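PDB 7A0Q: CrtC domain-containing protein from Fusarium vanettenii 77-13-4, which probably acts as a kievitone hydratase, a lyase that adds water to the isoflavonoid kievitone, on a scaffold of two lipocalin-like domains. Local coordinates for residues Phe26-Glu31 / Glu319-Phe324; Lys34-Asn39 / Tyr45-Ser50; Phe222-Pro227 / Trp287-Ser292. All coordinates share one frame; numbering follows the deposited sequence.

Interaction 1 of 3, residues Phe26-Glu31 / Glu319-Phe324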
# COMPACT_ATOMS: atom_id res chain seq x y z
N PHE A 26 7.56 16.29 5.83
CA PHE A 26 7.81 14.93 6.29
C PHE A 26 9.16 14.45 5.76
O PHE A 26 9.54 14.80 4.65
CB PHE A 26 6.71 13.99 5.82
CG PHE A 26 5.41 14.22 6.50
CD1 PHE A 26 5.15 13.64 7.73
CD2 PHE A 26 4.44 15.03 5.93
CE1 PHE A 26 3.95 13.85 8.38
CE2 PHE A 26 3.24 15.25 6.56
CZ PHE A 26 3.00 14.66 7.79
N PRO A 27 9.89 13.64 6.54
CA PRO A 27 11.24 13.21 6.16
C PRO A 27 11.24 12.03 5.18
O PRO A 27 11.92 11.02 5.39
CB PRO A 27 11.87 12.84 7.50
CG PRO A 27 10.73 12.36 8.33
CD PRO A 27 9.52 13.16 7.88
N PHE A 28 10.51 12.18 4.07
CA PHE A 28 10.53 11.16 3.01
C PHE A 28 11.94 11.01 2.45
O PHE A 28 12.60 12.00 2.13
CB PHE A 28 9.59 11.54 1.87
CG PHE A 28 8.15 11.76 2.28
CD1 PHE A 28 7.61 11.14 3.40
CD2 PHE A 28 7.34 12.58 1.50
CE1 PHE A 28 6.27 11.35 3.74
CE2 PHE A 28 6.01 12.80 1.84
CZ PHE A 28 5.47 12.18 2.96
N LYS A 29 12.40 9.76 2.32
CA LYS A 29 13.69 9.49 1.70
C LYS A 29 13.78 8.01 1.38
O LYS A 29 13.16 7.19 2.07
CB LYS A 29 14.85 9.92 2.61
CG LYS A 29 14.87 9.23 3.96
CD LYS A 29 15.95 9.82 4.88
CE LYS A 29 15.62 11.27 5.26
NZ LYS A 29 16.53 11.83 6.30
N PRO A 30 14.53 7.62 0.35
CA PRO A 30 14.63 6.21 -0.01
C PRO A 30 15.67 5.48 0.82
O PRO A 30 16.59 6.07 1.40
CB PRO A 30 15.04 6.25 -1.48
CG PRO A 30 15.89 7.50 -1.56
CD PRO A 30 15.28 8.48 -0.58
N GLU A 31 15.52 4.16 0.86
CA GLU A 31 16.62 3.32 1.29
C GLU A 31 17.55 3.05 0.12
O GLU A 31 17.23 3.33 -1.04
CB GLU A 31 16.09 2.01 1.90
CG GLU A 31 15.45 2.27 3.25
CD GLU A 31 14.79 1.04 3.86
OE1 GLU A 31 14.47 0.08 3.11
OE2 GLU A 31 14.60 1.05 5.09
N GLU A 319 -8.16 4.90 1.18
CA GLU A 319 -6.71 4.73 1.01
C GLU A 319 -6.07 6.04 1.45
O GLU A 319 -5.86 6.94 0.63
CB GLU A 319 -6.36 4.37 -0.41
CG GLU A 319 -7.02 3.13 -0.92
CD GLU A 319 -6.22 1.89 -0.60
OE1 GLU A 319 -5.14 2.01 0.03
OE2 GLU A 319 -6.68 0.81 -0.99
N GLY A 320 -5.75 6.13 2.73
CA GLY A 320 -5.47 7.41 3.34
C GLY A 320 -4.08 7.56 3.93
O GLY A 320 -3.60 6.69 4.65
N PHE A 321 -3.44 8.68 3.62
CA PHE A 321 -2.24 9.08 4.34
C PHE A 321 -2.59 9.30 5.81
O PHE A 321 -3.62 9.90 6.13
CB PHE A 321 -1.69 10.37 3.73
CG PHE A 321 -0.40 10.84 4.33
CD1 PHE A 321 0.73 10.03 4.32
CD2 PHE A 321 -0.31 12.11 4.89
CE1 PHE A 321 1.93 10.48 4.86
CE2 PHE A 321 0.88 12.57 5.44
CZ PHE A 321 2.01 11.76 5.43
N ILE A 322 -1.73 8.80 6.70
CA ILE A 322 -1.93 8.90 8.14
C ILE A 322 -0.63 9.32 8.80
O ILE A 322 0.47 9.10 8.28
CB ILE A 322 -2.43 7.57 8.76
CG1 ILE A 322 -1.37 6.47 8.59
CG2 ILE A 322 -3.78 7.15 8.18
CD1 ILE A 322 -1.67 5.17 9.34
N THR A 323 -0.75 9.94 9.98
CA THR A 323 0.38 10.18 10.86
C THR A 323 0.11 9.50 12.19
O THR A 323 -1.04 9.16 12.51
CB THR A 323 0.64 11.68 11.09
OG1 THR A 323 -0.51 12.26 11.70
CG2 THR A 323 0.93 12.40 9.77
N PHE A 324 1.16 9.28 12.97
CA PHE A 324 0.94 8.62 14.25
C PHE A 324 2.03 8.98 15.23
O PHE A 324 3.13 9.40 14.86
CB PHE A 324 0.83 7.08 14.10
CG PHE A 324 2.08 6.41 13.60
CD1 PHE A 324 2.28 6.20 12.24
CD2 PHE A 324 3.04 5.95 14.49
CE1 PHE A 324 3.43 5.58 11.78
CE2 PHE A 324 4.19 5.33 14.04
CZ PHE A 324 4.39 5.15 12.68

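Interaction 2 of 3, residues Lys34-Asn39 / Tyr45-Ser50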
# COMPACT_ATOMS: atom_id res chain seq x y z
N LYS A 34 19.82 -3.82 -0.53
CA LYS A 34 19.49 -4.91 -1.43
C LYS A 34 18.09 -5.43 -1.11
O LYS A 34 17.71 -5.52 0.06
CB LYS A 34 20.51 -6.04 -1.31
CG LYS A 34 21.96 -5.54 -1.37
CD LYS A 34 22.19 -4.71 -2.63
CE LYS A 34 23.42 -5.18 -3.40
NZ LYS A 34 23.21 -5.11 -4.87
N THR A 35 17.34 -5.80 -2.15
CA THR A 35 15.91 -6.09 -1.99
C THR A 35 15.65 -7.30 -1.10
O THR A 35 14.72 -7.29 -0.28
CB THR A 35 15.26 -6.30 -3.37
OG1 THR A 35 15.76 -5.33 -4.30
CG2 THR A 35 13.76 -6.16 -3.28
N THR A 36 16.44 -8.36 -1.25
CA THR A 36 16.25 -9.56 -0.46
C THR A 36 17.34 -9.73 0.59
O THR A 36 17.42 -10.78 1.23
CB THR A 36 16.18 -10.79 -1.36
OG1 THR A 36 17.21 -10.73 -2.35
CG2 THR A 36 14.82 -10.85 -2.07
N GLY A 37 18.19 -8.72 0.77
CA GLY A 37 19.17 -8.72 1.84
C GLY A 37 20.13 -9.88 1.74
O GLY A 37 20.73 -10.14 0.70
N THR A 38 20.28 -10.60 2.85
CA THR A 38 21.18 -11.74 2.89
C THR A 38 20.60 -13.00 2.25
O THR A 38 21.36 -13.96 2.02
CB THR A 38 21.55 -12.06 4.34
OG1 THR A 38 20.38 -12.52 5.01
CG2 THR A 38 22.06 -10.82 5.05
N ASN A 39 19.30 -13.04 1.97
CA ASN A 39 18.57 -14.23 1.52
C ASN A 39 18.68 -15.39 2.52
O ASN A 39 18.46 -16.56 2.16
CB ASN A 39 19.03 -14.66 0.12
CG ASN A 39 18.54 -13.72 -0.96
OD1 ASN A 39 17.42 -13.83 -1.45
ND2 ASN A 39 19.39 -12.75 -1.32
N TYR A 45 8.94 -17.60 -2.22
CA TYR A 45 8.94 -17.29 -3.65
C TYR A 45 10.15 -16.43 -3.99
O TYR A 45 10.81 -15.86 -3.12
CB TYR A 45 7.65 -16.58 -4.08
CG TYR A 45 7.17 -15.52 -3.13
CD1 TYR A 45 7.85 -14.33 -2.97
CD2 TYR A 45 6.03 -15.73 -2.35
CE1 TYR A 45 7.41 -13.35 -2.09
CE2 TYR A 45 5.59 -14.78 -1.48
CZ TYR A 45 6.28 -13.59 -1.34
OH TYR A 45 5.83 -12.63 -0.47
N GLY A 46 10.44 -16.38 -5.29
CA GLY A 46 11.32 -15.34 -5.84
C GLY A 46 10.50 -14.11 -6.16
O GLY A 46 9.40 -14.21 -6.71
N LEU A 47 11.03 -12.94 -5.80
CA LEU A 47 10.32 -11.70 -6.05
C LEU A 47 10.11 -11.47 -7.54
O LEU A 47 9.00 -11.17 -7.99
CB LEU A 47 11.07 -10.52 -5.44
CG LEU A 47 11.31 -10.62 -3.94
CD1 LEU A 47 11.80 -9.29 -3.37
CD2 LEU A 47 10.04 -11.08 -3.21
N SER A 48 11.19 -11.61 -8.32
CA SER A 48 11.12 -11.26 -9.74
C SER A 48 10.09 -12.11 -10.46
O SER A 48 9.30 -11.60 -11.28
CB SER A 48 12.50 -11.47 -10.38
OG SER A 48 13.46 -10.56 -9.87
N GLU A 49 10.07 -13.41 -10.17
CA GLU A 49 9.17 -14.36 -10.79
C GLU A 49 7.72 -14.16 -10.36
O GLU A 49 6.81 -14.68 -11.02
CB GLU A 49 9.61 -15.79 -10.43
CG GLU A 49 10.98 -16.22 -10.99
CD GLU A 49 12.20 -15.64 -10.25
OE1 GLU A 49 12.06 -15.04 -9.16
OE2 GLU A 49 13.33 -15.79 -10.76
N SER A 50 7.50 -13.45 -9.26
CA SER A 50 6.16 -13.20 -8.74
C SER A 50 5.50 -11.97 -9.35
O SER A 50 4.31 -11.72 -9.10
CB SER A 50 6.25 -13.02 -7.23
OG SER A 50 6.67 -14.24 -6.65

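Interaction 3 of 3, residues Phe222-Pro227 / Trp287-Ser292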
# COMPACT_ATOMS: atom_id res chain seq x y z
N PHE A 222 -2.61 -1.48 7.61
CA PHE A 222 -1.72 -0.36 7.91
C PHE A 222 -0.34 -0.59 7.32
O PHE A 222 0.23 -1.69 7.44
CB PHE A 222 -1.57 -0.15 9.42
CG PHE A 222 -2.80 0.35 10.09
CD1 PHE A 222 -3.08 1.72 10.13
CD2 PHE A 222 -3.68 -0.53 10.71
CE1 PHE A 222 -4.22 2.20 10.76
CE2 PHE A 222 -4.82 -0.05 11.35
CZ PHE A 222 -5.09 1.30 11.38
N GLN A 223 0.21 0.47 6.74
CA GLN A 223 1.57 0.52 6.23
C GLN A 223 2.27 1.64 6.98
O GLN A 223 1.93 2.81 6.79
CB GLN A 223 1.55 0.79 4.72
CG GLN A 223 2.92 0.97 4.12
CD GLN A 223 2.94 1.92 2.93
OE1 GLN A 223 3.77 2.82 2.88
NE2 GLN A 223 2.04 1.70 1.97
N LEU A 224 3.23 1.30 7.85
CA LEU A 224 3.79 2.30 8.76
C LEU A 224 5.29 2.47 8.58
O LEU A 224 6.04 1.49 8.44
CB LEU A 224 3.49 1.95 10.22
CG LEU A 224 2.02 1.66 10.54
CD1 LEU A 224 1.86 1.28 12.01
CD2 LEU A 224 1.10 2.85 10.16
N HIS A 225 5.73 3.73 8.66
CA HIS A 225 7.14 4.12 8.64
C HIS A 225 7.47 4.88 9.91
O HIS A 225 6.69 5.71 10.36
CB HIS A 225 7.47 5.01 7.43
CG HIS A 225 7.09 4.40 6.12
ND1 HIS A 225 8.00 3.77 5.30
CD2 HIS A 225 5.88 4.26 5.52
CE1 HIS A 225 7.37 3.30 4.23
NE2 HIS A 225 6.08 3.58 4.35
N ILE A 226 8.63 4.57 10.50
CA ILE A 226 9.13 5.27 11.68
C ILE A 226 10.49 5.86 11.33
O ILE A 226 11.51 5.17 11.43
CB ILE A 226 9.21 4.34 12.91
CG1 ILE A 226 7.83 3.75 13.19
CG2 ILE A 226 9.73 5.11 14.14
CD1 ILE A 226 7.82 2.65 14.26
N PRO A 227 10.53 7.12 10.87
CA PRO A 227 11.76 7.66 10.27
C PRO A 227 13.03 7.56 11.12
O PRO A 227 14.12 7.50 10.55
CB PRO A 227 11.39 9.13 10.01
CG PRO A 227 9.91 9.09 9.76
CD PRO A 227 9.36 7.98 10.64
N TRP A 287 -7.25 5.65 15.05
CA TRP A 287 -7.08 4.27 15.47
C TRP A 287 -6.07 4.20 16.61
O TRP A 287 -5.22 5.07 16.77
CB TRP A 287 -6.59 3.36 14.31
CG TRP A 287 -7.47 3.35 13.11
CD1 TRP A 287 -8.44 2.44 12.81
CD2 TRP A 287 -7.48 4.31 12.06
NE1 TRP A 287 -9.05 2.78 11.63
CE2 TRP A 287 -8.48 3.93 11.15
CE3 TRP A 287 -6.73 5.46 11.79
CZ2 TRP A 287 -8.77 4.66 9.99
CZ3 TRP A 287 -7.02 6.19 10.64
CH2 TRP A 287 -8.03 5.78 9.76
N LYS A 288 -6.17 3.11 17.37
CA LYS A 288 -5.10 2.68 18.26
C LYS A 288 -4.67 1.27 17.86
O LYS A 288 -5.51 0.43 17.55
CB LYS A 288 -5.54 2.71 19.73
CG LYS A 288 -5.56 4.11 20.33
CD LYS A 288 -5.92 4.09 21.81
CE LYS A 288 -6.85 5.24 22.17
NZ LYS A 288 -6.78 5.61 23.62
N LEU A 289 -3.35 1.04 17.89
CA LEU A 289 -2.79 -0.29 17.72
C LEU A 289 -1.87 -0.58 18.89
O LEU A 289 -1.03 0.26 19.25
CB LEU A 289 -1.99 -0.42 16.42
CG LEU A 289 -2.73 -0.21 15.10
CD1 LEU A 289 -1.72 -0.06 13.95
CD2 LEU A 289 -3.69 -1.35 14.82
N LYS A 290 -2.02 -1.76 19.48
CA LYS A 290 -1.10 -2.25 20.51
C LYS A 290 -0.45 -3.49 19.91
O LYS A 290 -1.11 -4.52 19.78
CB LYS A 290 -1.87 -2.58 21.78
CG LYS A 290 -1.09 -3.24 22.88
CD LYS A 290 -1.76 -2.99 24.23
CE LYS A 290 -0.79 -3.23 25.37
NZ LYS A 290 0.54 -2.66 25.05
N ILE A 291 0.81 -3.39 19.50
CA ILE A 291 1.51 -4.52 18.87
C ILE A 291 2.29 -5.27 19.95
O ILE A 291 3.20 -4.70 20.57
CB ILE A 291 2.42 -4.05 17.72
CG1 ILE A 291 1.59 -3.26 16.70
CG2 ILE A 291 3.08 -5.27 17.06
CD1 ILE A 291 2.41 -2.66 15.53
N SER A 292 1.94 -6.54 20.15
CA SER A 292 2.40 -7.30 21.31
C SER A 292 3.91 -7.36 21.38
O SER A 292 4.57 -7.82 20.44
CB SER A 292 1.83 -8.72 21.27
OG SER A 292 2.12 -9.44 22.46

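Interaction 1 of 3, residues Phe26-Glu31 / Glu319-Phe324
A chi1 of -176° swings the Phe321 ring away from its own backbone N and out from strand 319-324, while Phe26 has CG anti to the carbonyl carbon (chi1 -70°) and reaches back from the opposing direction. The two rings meet as a T-shaped (edge-to-face) pair, with centroids 5.2 Å apart and planes at 90°. Phe321 supplies the edge: its CZ stands 3.8 Å above the plane of the Phe26 ring, over the ring centre, and its CE2 approaches Phe26 CE2 at 3.7 Å. Two residues along the strand, the methyl of Thr323 adds a second apolar contact, CG2 lying 3.6 Å from Phe26 CE1; these two side chains cross at about a right angle. Strand 317-328 belongs to the closed, eight-stranded antiparallel barrel of the C-terminal lipocalin-like domain; 26-31 is an irregular piece lying where that strand's outer side faces strand 72-81 and the loop with Leu95, between barrel and N-terminal half. Pro27 centres an inverse gamma turn there, closed by a weak bond from Phe28 N to Phe26 O, 2.9 Å. After this turn Phe28 directs its ring to Phe321, the two CZ atoms of Phe28 and Phe321 being 4.3 Å apart, and one face of the Phe28 ring receives Phe26 CB. The aromatic cluster extends further: Phe321 also forms an edge-to-face pair with Tyr302, and Phe28 forms one with Tyr336, both on barrel strands flanking 317-328.

Interaction 2 of 3, residues Lys34-Asn39 / Tyr45-Ser50
Gly46 O, just ahead of the Leu47 that meets Thr35 and Thr36, accepts a 2.7 Å hydrogen bond from Ser50 OG and a longer, weak one from Ser50 N. The serine oxygen sits 28° out of the carbonyl plane. Across the contact, Thr36 to Asn39 forms a type II' beta turn, closed by Asn39 N to Thr36 O at 3.0 Å, with Gly37 at positive phi (61°) in its second position. Both turns lie in the irregular segment that precedes strand 58-66. No hydrogen bond links them; the evidence for contact is 95 Å² of buried surface and a small group of methyls. Leu47 is modelled in two conformers, and its CD1 contacts hold for the one described, so they are less certain; in it the Thr36 and Leu47 side chains run alongside one another in reverse senses. For Thr35, one rotation (chi1 -42°) sets OG1 beside the backbone N, hydrogen-bonded to Ala153 O, and turns CG2 to the leucine. Phe176, on strand 171-189, also packs on Leu47. In this conformer the methyl CD1 of Leu47 is 3.6 Å from Thr36 CG2 and 3.7 Å from Thr35 CG2.

Interaction 3 of 3, residues Phe222-Pro227 / Trp287-Ser292
The Phe222 ring takes a methyl of Leu289 over one face and points its edge at Trp287, whose indole in turn offers a face to Phe222 CZ. At the edge, the phenyl and the five-membered ring of Trp287 form a T-shaped pair, centroids 5.1 Å apart and planes at 82°; the nearest atoms, Phe222 CZ and Trp287 CG, are 3.6 Å apart. Over the face, Leu289 CD1 makes a CH-pi contact, 4.0 Å from the centroid of the Phe222 ring and 18° off the ring normal. The leucine's second methyl also takes part, CD2 lying 3.9 Å from Phe222 CE2. Phe222 has CG anti to its carbonyl carbon, a rotation that sends the phenyl across to strand 287-291 and lets two residues of that strand, Trp287 and Leu289, grip it together. Leu224 continues the apolar layer more loosely, its CD1 being 4.3 Å from Leu289 CD1. On the other side of strand 222-225, His225 NE2 gives a 2.8 Å hydrogen bond to Gln223 OE1, and Gln223 also reaches Tyr64 and Ser62.

Inward-pointing apolar residues such as Phe222 and Leu289 fill the interior of a lipocalin-like beta-barrel. Strands 218-225 and 282-291 are first and fifth of its eight, hence not neighbours, and the side chains bridge the barrel interior; the segment axes, 11.6 Å apart at closest and at 74° to each other, are consistent with this. Around them, Val339 of strand 331-343, Ile322 of strand 317-328 and Phe266 of strand 259-275 also pack on Phe222, while Leu299 of strand 295-308 touches both Leu224 and Leu289.

How the interactions relate
Interactions 1 and 3 use the same C-terminal barrel and have centres 12 Å apart: interaction 1 is where the N-terminal segment meets its outer side, and interaction 3 packs its interior. Strand 319-324 serves both regions, since Ile322 CD1 meets Leu224 CD2 at 3.7 Å and Phe324 CZ meets Ile226 CG1 at 3.7 Å. Pro27 CG also approaches Pro227 CG at 3.7 Å. Interaction 2 lies about 24 Å from interaction 1, centre to centre, and 25 Å from interaction 3, but its 34-39 segment follows closely on 26-31 in sequence. The side chain of Trp287 in interaction 3 is about 7 Å from an N-acetylglucosamine of a glycan attached to the protein, which does not mark a binding pocket.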